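Local coordinates for putative exported protein (Bordetella parapertussis, PDB 3OCJ), which is of unknown function but carries a Rossmann-like methyltransferase domain and so probably uses S-adenosylmethionine, as its relatives do, at residues L116-C127 with A140-D150; K218-T229 with R294-A305. All coordinates share one frame; numbering follows the deposited sequence. Where two conformers were deposited one is given.

Contact 1 (L116-C127 with A140-D150); sequences LRPGCVVASVPC and ACPGVQLVGID
With SG of Cys127 turned between its own backbone N and carbonyl carbon (chi1 65°), the thiol folds back over the neighbouring strand and rests 3.6 Å from CA of Gly148. A glycine suits that spot, because a CB there would collide with the sulfur. Val125 holds CG2 beside its backbone N (CG1 anti, chi1 -175°), which lays this methyl 4.0 Å from CB of Ile149; the two branched side chains run side by side and point the same way.

Between these segments, strands 121-124 and 145-150 pair in parallel. Amides and carbonyls alternate across the seam from Gln145 N to Cys120 O (2.9 Å) through to Ile149 N to Ser124 O (3.0 Å). Val121, Ala123 and Val147 share one face, where Val121 CG1 reaches Val147 CG2; on the other, Val122 CB meets Leu146 CD2 at 4.1 Å, and Leu133 of helix 131-134 covers both. Beta-branched valines favour such extended backbone. At the strand entrances two type II turns nest: Gly119 and Gly143 accept the positive phi, and Gly119 N binds Pro142 O at 2.9 Å.

The two strands, joined through helix 131-134, form the first beta-alpha-beta unit of the Rossmann-like fold. Past the cis peptide before Pro126, Cys127 N bonds to Ile149 O (2.9 Å), 37° above the carbonyl plane, so the pairing continues past the end of strand 121-124. Asp150 OD2 lies 3.6 Å from Pro126 CB and accepts a bond from Gly128 N, while OD1 takes Asp152 N. Backbone amides thus grip both carboxylate oxygens of this buried aspartate, which would probably stabilise its negative charge and fix its orientation.

Contact 2 (K218-T229 with R294-A305); sequences KPGGALVTSFLT and RLFPTVIARKPA
Leu223 and Ala301 exchange two backbone hydrogen bonds in this antiparallel pairing, Leu223 N to Ala301 O being 2.8 Å and nearly straight at 172°, and Thr225 and Val299 exchange two more. The pairing outruns the strands: Phe227 N bonds to Pro297 O, and Thr229 N to Leu295 O. Pro297 has no N-H for the facing Phe227 O, so the pairing skips a bond there; its ring packs instead, CB and CG against Phe227 CZ and CD beside Thr229 CG2.

Side-chain and water-mediated bonds secure the ends. Thr229 OG1 donates to Arg294 O over 2.7 Å, in the carbonyl plane and on a lone pair, while a water donates to the carbonyls of both Thr229 and Leu295. At the other end Arg302, bent at chi2 (80°) and chi3 (57°), curls back so that NH2 meets Gly220 O at 2.8 Å, with Ala222 CB over a guanidinium face. Gly220 takes the positive phi of a type II turn. Lys303 runs fully extended past Lys218 O, its NZ held by the carbonyls of Leu217 and Trp214.

Strand 298-302 is the antiparallel strand inserted between 221-226 and 286-289, the reversed element characteristic of class I methyltransferases, with order 3-2-1-4-5-7-6.

Apolar contacts differ on the two faces. Thr225 CG2 presses on Val299 CG1 at a tight 3.5 Å, and helix 271-280 packs on this face. Opposite, Val224 CG1 meets Thr298 CG2 at 4.0 Å, and helix 96-115 reaches Thr298. Beyond the strands, Leu228 CD2 makes a CH-pi contact over the Phe296 ring, 3.7 Å from its centroid, whereas the Phe227 and Pro297 side chains cross at about a right angle, with Pro297 CD over one face of the ring, toward its rim.

In the fold
Both contacts belong to one seven-stranded mixed sheet, and strand 188-192 separates them: it pairs with 121-124 of contact 1 and, on its other edge, with 221-226 of contact 2. Their centres are 16 Å apart, and their nearest atoms, about 5 Å apart, do not touch. Contact 1 lies among the parallel strands, contact 2 where the direction reverses. A bound palmitic acid lies about 4 Å from the side chain of Leu228 in contact 2 and about 8 Å from that of Pro126 in contact 1. In related methyltransferases the loops after the first two strands line the S-adenosylmethionine site, so contact 1 probably borders the cofactor pocket.

Contact 1 (L116-C127 with A140-D150)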
loop_
_atom_site.group_PDB
_atom_site.type_symbol
_atom_site.label_atom_id
_atom_site.label_comp_id
_atom_site.label_asym_id
_atom_site.label_seq_id
_atom_site.Cartn_x
_atom_site.Cartn_y
_atom_site.Cartn_z
ATOM N N LEU A 116 18.885 -9.529 2.592
ATOM C CA LEU A 116 18.837 -10.869 2.003
ATOM C C LEU A 116 20.168 -11.595 2.214
ATOM O O LEU A 116 21.235 -10.995 2.078
ATOM C CB LEU A 116 18.551 -10.744 0.508
ATOM C CG LEU A 116 17.793 -11.836 -0.245
ATOM C CD1 LEU A 116 16.381 -11.989 0.303
ATOM C CD2 LEU A 116 17.759 -11.483 -1.728
ATOM N N ARG A 117 20.106 -12.881 2.554
ATOM C CA ARG A 117 21.290 -13.739 2.641
ATOM C C ARG A 117 20.943 -15.096 2.027
ATOM O O ARG A 117 19.770 -15.459 1.951
ATOM C CB ARG A 117 21.709 -13.959 4.099
ATOM C CG ARG A 117 22.123 -12.712 4.867
ATOM C CD ARG A 117 23.415 -12.127 4.341
ATOM N NE ARG A 117 23.874 -11.029 5.191
ATOM C CZ ARG A 117 23.494 -9.765 5.040
ATOM N NH1 ARG A 117 22.662 -9.436 4.065
ATOM N NH2 ARG A 117 23.951 -8.826 5.858
ATOM N N PRO A 118 21.961 -15.870 1.621
ATOM C CA PRO A 118 21.680 -17.205 1.080
ATOM C C PRO A 118 20.855 -18.035 2.057
ATOM O O PRO A 118 21.112 -17.997 3.261
ATOM C CB PRO A 118 23.079 -17.819 0.910
ATOM C CG PRO A 118 23.996 -16.638 0.759
ATOM C CD PRO A 118 23.400 -15.551 1.620
ATOM N N GLY A 119 19.869 -18.765 1.542
ATOM C CA GLY A 119 19.090 -19.680 2.357
ATOM C C GLY A 119 18.059 -19.045 3.273
ATOM O O GLY A 119 17.390 -19.744 4.039
ATOM N N CYS A 120 17.898 -17.731 3.211
ATOM C CA CYS A 120 16.952 -17.097 4.115
ATOM C C CYS A 120 15.508 -17.350 3.694
ATOM O O CYS A 120 15.215 -17.615 2.526
ATOM C CB CYS A 120 17.230 -15.601 4.276
ATOM S SG CYS A 120 16.825 -14.586 2.853
ATOM N N VAL A 121 14.625 -17.302 4.681
ATOM C CA VAL A 121 13.202 -17.449 4.447
ATOM C C VAL A 121 12.573 -16.065 4.560
ATOM O O VAL A 121 12.668 -15.410 5.603
ATOM C CB VAL A 121 12.557 -18.409 5.454
ATOM C CG1 VAL A 121 11.067 -18.519 5.187
ATOM C CG2 VAL A 121 13.212 -19.788 5.363
ATOM N N VAL A 122 11.970 -15.600 3.470
ATOM C CA VAL A 122 11.396 -14.261 3.430
ATOM C C VAL A 122 9.890 -14.377 3.238
ATOM O O VAL A 122 9.417 -15.040 2.310
ATOM C CB VAL A 122 11.970 -13.448 2.257
ATOM C CG1 VAL A 122 11.479 -12.009 2.314
ATOM C CG2 VAL A 122 13.491 -13.495 2.276
ATOM N N ALA A 123 9.133 -13.720 4.108
ATOM C CA ALA A 123 7.673 -13.737 4.005
ATOM C C ALA A 123 7.135 -12.363 3.638
ATOM O O ALA A 123 7.693 -11.353 4.044
ATOM C CB ALA A 123 7.066 -14.190 5.318
ATOM N N SER A 124 6.038 -12.327 2.888
ATOM C CA SER A 124 5.319 -11.090 2.640
ATOM C C SER A 124 3.874 -11.268 3.100
ATOM O O SER A 124 3.226 -12.254 2.734
ATOM C CB SER A 124 5.369 -10.718 1.155
ATOM O OG SER A 124 4.650 -9.514 0.909
ATOM N N VAL A 125 3.375 -10.313 3.889
ATOM C CA VAL A 125 2.070 -10.434 4.538
ATOM C C VAL A 125 1.458 -9.040 4.644
ATOM O O VAL A 125 1.943 -8.224 5.425
ATOM C CB VAL A 125 2.214 -10.989 5.985
ATOM C CG1 VAL A 125 0.833 -11.240 6.609
ATOM C CG2 VAL A 125 3.096 -12.254 6.024
ATOM N N PRO A 126 0.403 -8.738 3.861
ATOM C CA PRO A 126 -0.237 -9.557 2.827
ATOM C C PRO A 126 0.591 -9.501 1.555
ATOM O O PRO A 126 1.062 -8.421 1.168
ATOM C CB PRO A 126 -1.574 -8.845 2.621
ATOM C CG PRO A 126 -1.252 -7.395 2.869
ATOM C CD PRO A 126 -0.176 -7.378 3.927
ATOM N N CYS A 127 0.795 -10.648 0.923
ATOM C CA CYS A 127 1.765 -10.718 -0.161
ATOM C C CYS A 127 1.328 -10.065 -1.464
ATOM O O CYS A 127 2.173 -9.655 -2.263
ATOM C CB CYS A 127 2.216 -12.160 -0.421
ATOM S SG CYS A 127 0.924 -13.264 -1.010
ATOM N N ALA A 140 23.290 -13.697 -5.840
ATOM C CA ALA A 140 24.254 -14.026 -4.794
ATOM C C ALA A 140 23.594 -14.565 -3.537
ATOM O O ALA A 140 24.249 -14.747 -2.506
ATOM C CB ALA A 140 25.133 -12.811 -4.465
ATOM N N CYS A 141 22.292 -14.829 -3.626
ATOM C CA CYS A 141 21.549 -15.376 -2.495
ATOM C C CYS A 141 20.871 -16.671 -2.924
ATOM O O CYS A 141 19.653 -16.731 -3.042
ATOM C CB CYS A 141 20.548 -14.351 -1.909
ATOM S SG CYS A 141 21.379 -12.975 -1.087
ATOM N N PRO A 142 21.671 -17.719 -3.170
ATOM C CA PRO A 142 21.042 -18.986 -3.562
ATOM C C PRO A 142 20.200 -19.563 -2.429
ATOM O O PRO A 142 20.489 -19.325 -1.256
ATOM C CB PRO A 142 22.235 -19.902 -3.847
ATOM C CG PRO A 142 23.395 -19.296 -3.118
ATOM C CD PRO A 142 23.141 -17.811 -3.112
ATOM N N GLY A 143 19.156 -20.308 -2.776
ATOM C CA GLY A 143 18.428 -21.078 -1.783
ATOM C C GLY A 143 17.450 -20.297 -0.934
ATOM O O GLY A 143 16.935 -20.817 0.050
ATOM N N VAL A 144 17.191 -19.052 -1.305
ATOM C CA VAL A 144 16.156 -18.280 -0.631
ATOM C C VAL A 144 14.789 -18.951 -0.810
ATOM O O VAL A 144 14.452 -19.438 -1.896
ATOM C CB VAL A 144 16.127 -16.825 -1.142
ATOM C CG1 VAL A 144 14.895 -16.089 -0.620
ATOM C CG2 VAL A 144 17.418 -16.099 -0.722
ATOM N N GLN A 145 14.008 -19.001 0.268
ATOM C CA GLN A 145 12.635 -19.470 0.183
ATOM C C GLN A 145 11.710 -18.296 0.383
ATOM O O GLN A 145 11.931 -17.475 1.274
ATOM C CB GLN A 145 12.352 -20.526 1.245
ATOM C CG GLN A 145 13.271 -21.734 1.154
ATOM C CD GLN A 145 13.115 -22.663 2.339
ATOM O OE1 GLN A 145 12.102 -22.628 3.036
ATOM N NE2 GLN A 145 14.118 -23.501 2.572
ATOM N N LEU A 146 10.694 -18.206 -0.468
ATOM C CA LEU A 146 9.713 -17.128 -0.381
ATOM C C LEU A 146 8.370 -17.639 0.111
ATOM O O LEU A 146 7.888 -18.680 -0.329
ATOM C CB LEU A 146 9.522 -16.453 -1.740
ATOM C CG LEU A 146 10.770 -15.875 -2.418
ATOM C CD1 LEU A 146 10.426 -15.307 -3.788
ATOM C CD2 LEU A 146 11.453 -14.825 -1.554
ATOM N N VAL A 147 7.758 -16.882 1.013
ATOM C CA VAL A 147 6.469 -17.272 1.573
ATOM C C VAL A 147 5.502 -16.108 1.401
ATOM O O VAL A 147 5.810 -14.972 1.754
ATOM C CB VAL A 147 6.590 -17.641 3.065
ATOM C CG1 VAL A 147 5.223 -18.031 3.642
ATOM C CG2 VAL A 147 7.592 -18.771 3.257
ATOM N N GLY A 148 4.338 -16.378 0.823
ATOM C CA GLY A 148 3.336 -15.337 0.666
ATOM C C GLY A 148 2.080 -15.695 1.425
ATOM O O GLY A 148 1.575 -16.802 1.294
ATOM N N ILE A 149 1.568 -14.760 2.217
ATOM C CA ILE A 149 0.329 -14.986 2.943
ATOM C C ILE A 149 -0.652 -13.899 2.531
ATOM O O ILE A 149 -0.318 -12.715 2.544
ATOM C CB ILE A 149 0.565 -14.926 4.472
ATOM C CG1 ILE A 149 1.618 -15.966 4.878
ATOM C CG2 ILE A 149 -0.739 -15.144 5.234
ATOM C CD1 ILE A 149 1.832 -16.070 6.373
ATOM N N ASP A 150 -1.858 -14.286 2.146
ATOM C CA ASP A 150 -2.870 -13.296 1.790
ATOM C C ASP A 150 -4.230 -13.925 2.010
ATOM O O ASP A 150 -4.380 -15.133 1.872
ATOM C CB ASP A 150 -2.698 -12.840 0.332
ATOM C CG ASP A 150 -3.270 -11.455 0.076
ATOM O OD1 ASP A 150 -4.483 -11.258 0.289
ATOM O OD2 ASP A 150 -2.517 -10.560 -0.371
#

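Contact 2 (K218-T229 with R294-A305)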
loop_
_atom_site.group_PDB
_atom_site.type_symbol
_atom_site.label_atom_id
_atom_site.label_comp_id
_atom_site.label_asym_id
_atom_site.label_seq_id
_atom_site.Cartn_x
_atom_site.Cartn_y
_atom_site.Cartn_z
ATOM N N LYS A 218 12.326 -15.189 13.173
ATOM C CA LYS A 218 13.399 -15.827 13.918
ATOM C C LYS A 218 14.146 -14.743 14.674
ATOM O O LYS A 218 14.183 -13.596 14.224
ATOM C CB LYS A 218 14.349 -16.534 12.958
ATOM C CG LYS A 218 13.709 -17.678 12.182
ATOM C CD LYS A 218 14.737 -18.358 11.291
ATOM C CE LYS A 218 14.285 -19.751 10.884
ATOM N NZ LYS A 218 13.053 -19.724 10.051
ATOM N N PRO A 219 14.742 -15.091 15.826
ATOM C CA PRO A 219 15.572 -14.121 16.544
ATOM C C PRO A 219 16.659 -13.595 15.614
ATOM O O PRO A 219 17.259 -14.391 14.882
ATOM C CB PRO A 219 16.189 -14.956 17.672
ATOM C CG PRO A 219 15.203 -16.060 17.898
ATOM C CD PRO A 219 14.623 -16.373 16.545
ATOM N N GLY A 220 16.896 -12.286 15.631
ATOM C CA GLY A 220 17.837 -11.655 14.721
ATOM C C GLY A 220 17.223 -11.260 13.387
ATOM O O GLY A 220 17.876 -10.626 12.563
ATOM N N GLY A 221 15.964 -11.624 13.169
ATOM C CA GLY A 221 15.278 -11.296 11.927
ATOM C C GLY A 221 14.860 -9.835 11.828
ATOM O O GLY A 221 15.082 -9.043 12.745
ATOM N N ALA A 222 14.276 -9.467 10.692
ATOM C CA ALA A 222 13.863 -8.087 10.485
ATOM C C ALA A 222 12.512 -7.979 9.810
ATOM O O ALA A 222 12.136 -8.835 9.002
ATOM C CB ALA A 222 14.913 -7.328 9.656
ATOM N N LEU A 223 11.810 -6.907 10.164
ATOM C CA LEU A 223 10.544 -6.517 9.555
ATOM C C LEU A 223 10.767 -5.293 8.684
ATOM O O LEU A 223 11.414 -4.341 9.111
ATOM C CB LEU A 223 9.533 -6.165 10.648
ATOM C CG LEU A 223 8.228 -5.497 10.207
ATOM C CD1 LEU A 223 7.347 -6.456 9.396
ATOM C CD2 LEU A 223 7.488 -4.991 11.438
ATOM N N VAL A 224 10.219 -5.309 7.473
ATOM C CA VAL A 224 10.189 -4.132 6.617
ATOM C C VAL A 224 8.731 -3.764 6.409
ATOM O O VAL A 224 7.968 -4.521 5.807
ATOM C CB VAL A 224 10.858 -4.399 5.260
ATOM C CG1 VAL A 224 10.754 -3.176 4.343
ATOM C CG2 VAL A 224 12.320 -4.814 5.455
ATOM N N THR A 225 8.310 -2.622 6.933
ATOM C CA THR A 225 6.935 -2.201 6.722
ATOM C C THR A 225 6.877 -0.698 6.438
ATOM O O THR A 225 7.905 -0.085 6.128
ATOM C CB THR A 225 5.999 -2.672 7.873
ATOM O OG1 THR A 225 4.624 -2.484 7.511
ATOM C CG2 THR A 225 6.296 -1.978 9.192
ATOM N N SER A 226 5.686 -0.123 6.507
ATOM C CA SER A 226 5.469 1.237 6.043
ATOM C C SER A 226 4.260 1.821 6.740
ATOM O O SER A 226 3.480 1.105 7.363
ATOM C CB SER A 226 5.197 1.246 4.551
ATOM O OG SER A 226 4.013 0.494 4.296
ATOM N N PHE A 227 4.091 3.128 6.636
ATOM C CA PHE A 227 2.902 3.761 7.185
ATOM C C PHE A 227 2.687 5.101 6.515
ATOM O O PHE A 227 3.655 5.785 6.176
ATOM C CB PHE A 227 3.029 3.931 8.714
ATOM C CG PHE A 227 4.278 4.662 9.148
ATOM C CD1 PHE A 227 4.213 5.974 9.570
ATOM C CD2 PHE A 227 5.507 4.017 9.120
ATOM C CE1 PHE A 227 5.361 6.634 9.981
ATOM C CE2 PHE A 227 6.660 4.676 9.517
ATOM C CZ PHE A 227 6.585 5.987 9.936
ATOM N N LEU A 228 1.423 5.471 6.294
ATOM C CA LEU A 228 1.087 6.818 5.856
ATOM C C LEU A 228 1.048 7.768 7.044
ATOM O O LEU A 228 0.531 7.421 8.116
ATOM C CB LEU A 228 -0.269 6.827 5.158
ATOM C CG LEU A 228 -0.318 6.187 3.775
ATOM C CD1 LEU A 228 -1.779 5.936 3.368
ATOM C CD2 LEU A 228 0.365 7.069 2.742
ATOM N N THR A 229 1.609 8.965 6.856
ATOM C CA THR A 229 1.718 9.963 7.926
ATOM C C THR A 229 0.628 11.028 7.820
ATOM O O THR A 229 0.090 11.278 6.729
ATOM C CB THR A 229 3.059 10.677 7.813
ATOM O OG1 THR A 229 3.140 11.194 6.479
ATOM C CG2 THR A 229 4.211 9.698 8.062
ATOM N N ARG A 294 7.847 12.801 2.896
ATOM C CA ARG A 294 7.549 12.122 4.174
ATOM C C ARG A 294 6.084 11.734 4.317
ATOM O O ARG A 294 5.557 11.681 5.429
ATOM C CB ARG A 294 7.993 12.942 5.400
ATOM C CG ARG A 294 9.521 13.109 5.595
ATOM C CD ARG A 294 10.064 14.295 4.834
ATOM N NE ARG A 294 11.436 14.602 5.272
ATOM C CZ ARG A 294 12.540 14.140 4.688
ATOM N NH1 ARG A 294 12.471 13.343 3.637
ATOM N NH2 ARG A 294 13.732 14.484 5.173
ATOM N N LEU A 295 5.457 11.431 3.185
ATOM C CA LEU A 295 4.071 10.958 3.152
ATOM C C LEU A 295 3.931 9.475 3.486
ATOM O O LEU A 295 2.880 9.044 3.969
ATOM C CB LEU A 295 3.474 11.178 1.766
ATOM C CG LEU A 295 3.746 12.557 1.151
ATOM C CD1 LEU A 295 3.175 12.655 -0.266
ATOM C CD2 LEU A 295 3.220 13.691 2.019
ATOM N N PHE A 296 4.952 8.682 3.188
ATOM C CA PHE A 296 4.800 7.231 3.262
ATOM C C PHE A 296 6.138 6.583 3.603
ATOM O O PHE A 296 6.719 5.873 2.775
ATOM C CB PHE A 296 4.277 6.699 1.917
ATOM C CG PHE A 296 3.466 5.414 2.003
ATOM C CD1 PHE A 296 3.447 4.609 3.141
ATOM C CD2 PHE A 296 2.704 5.035 0.903
ATOM C CE1 PHE A 296 2.663 3.429 3.169
ATOM C CE2 PHE A 296 1.936 3.875 0.915
ATOM C CZ PHE A 296 1.907 3.076 2.054
ATOM N N PRO A 297 6.621 6.790 4.839
ATOM C CA PRO A 297 7.913 6.207 5.197
ATOM C C PRO A 297 7.897 4.689 5.255
ATOM O O PRO A 297 6.876 4.037 5.508
ATOM C CB PRO A 297 8.185 6.763 6.601
ATOM C CG PRO A 297 7.310 7.987 6.730
ATOM C CD PRO A 297 6.084 7.670 5.894
ATOM N N THR A 298 9.089 4.144 5.039
ATOM C CA THR A 298 9.402 2.740 5.225
ATOM C C THR A 298 10.104 2.635 6.568
ATOM O O THR A 298 10.864 3.533 6.947
ATOM C CB THR A 298 10.322 2.287 4.094
ATOM O OG1 THR A 298 9.612 2.366 2.852
ATOM C CG2 THR A 298 10.873 0.868 4.291
ATOM N N VAL A 299 9.853 1.556 7.293
ATOM C CA VAL A 299 10.574 1.296 8.528
ATOM C C VAL A 299 11.120 -0.126 8.535
ATOM O O VAL A 299 10.418 -1.082 8.172
ATOM C CB VAL A 299 9.704 1.572 9.775
ATOM C CG1 VAL A 299 8.407 0.722 9.767
ATOM C CG2 VAL A 299 10.502 1.343 11.064
ATOM N N ILE A 300 12.383 -0.248 8.936
ATOM C CA ILE A 300 13.041 -1.536 9.108
ATOM C C ILE A 300 13.260 -1.728 10.603
ATOM O O ILE A 300 13.898 -0.889 11.254
ATOM C CB ILE A 300 14.385 -1.616 8.363
ATOM C CG1 ILE A 300 14.202 -1.260 6.876
ATOM C CG2 ILE A 300 14.955 -3.028 8.490
ATOM C CD1 ILE A 300 14.418 0.204 6.523
ATOM N N ALA A 301 12.720 -2.815 11.146
ATOM C CA ALA A 301 12.712 -3.065 12.587
ATOM C C ALA A 301 13.365 -4.410 12.885
ATOM O O ALA A 301 13.051 -5.403 12.242
ATOM C CB ALA A 301 11.277 -3.042 13.088
ATOM N N ARG A 302 14.259 -4.452 13.871
ATOM C CA ARG A 302 14.989 -5.676 14.182
ATOM C C ARG A 302 14.394 -6.454 15.355
ATOM O O ARG A 302 13.996 -5.863 16.354
ATOM C CB ARG A 302 16.450 -5.337 14.497
ATOM C CG ARG A 302 17.275 -6.510 14.998
ATOM C CD ARG A 302 17.742 -7.391 13.842
ATOM N NE ARG A 302 18.506 -6.629 12.854
ATOM C CZ ARG A 302 18.723 -7.035 11.608
ATOM N NH1 ARG A 302 19.428 -6.280 10.773
ATOM N NH2 ARG A 302 18.231 -8.195 11.194
ATOM N N LYS A 303 14.327 -7.777 15.223
ATOM C CA LYS A 303 14.052 -8.647 16.358
ATOM C C LYS A 303 15.387 -9.066 16.959
ATOM O O LYS A 303 16.241 -9.595 16.257
ATOM C CB LYS A 303 13.279 -9.889 15.926
ATOM C CG LYS A 303 13.001 -10.861 17.069
ATOM C CD LYS A 303 12.041 -11.952 16.643
ATOM C CE LYS A 303 11.809 -12.945 17.780
ATOM N NZ LYS A 303 10.665 -13.860 17.484
ATOM N N PRO A 304 15.570 -8.827 18.264
ATOM C CA PRO A 304 16.847 -9.173 18.898
ATOM C C PRO A 304 17.262 -10.627 18.677
ATOM O O PRO A 304 16.421 -11.530 18.652
ATOM C CB PRO A 304 16.577 -8.902 20.379
ATOM C CG PRO A 304 15.559 -7.811 20.371
ATOM C CD PRO A 304 14.677 -8.090 19.175
ATOM N N ALA A 305 18.566 -10.836 18.509
ATOM C CA ALA A 305 19.127 -12.174 18.383
ATOM C C ALA A 305 18.986 -12.898 19.713
ATOM O O ALA A 305 18.875 -12.248 20.753
ATOM C CB ALA A 305 20.597 -12.090 17.975
ATOM O OXT ALA A 305 18.969 -14.128 19.783
HETATM O O HOH W 1 0.448 10.494 4.122
#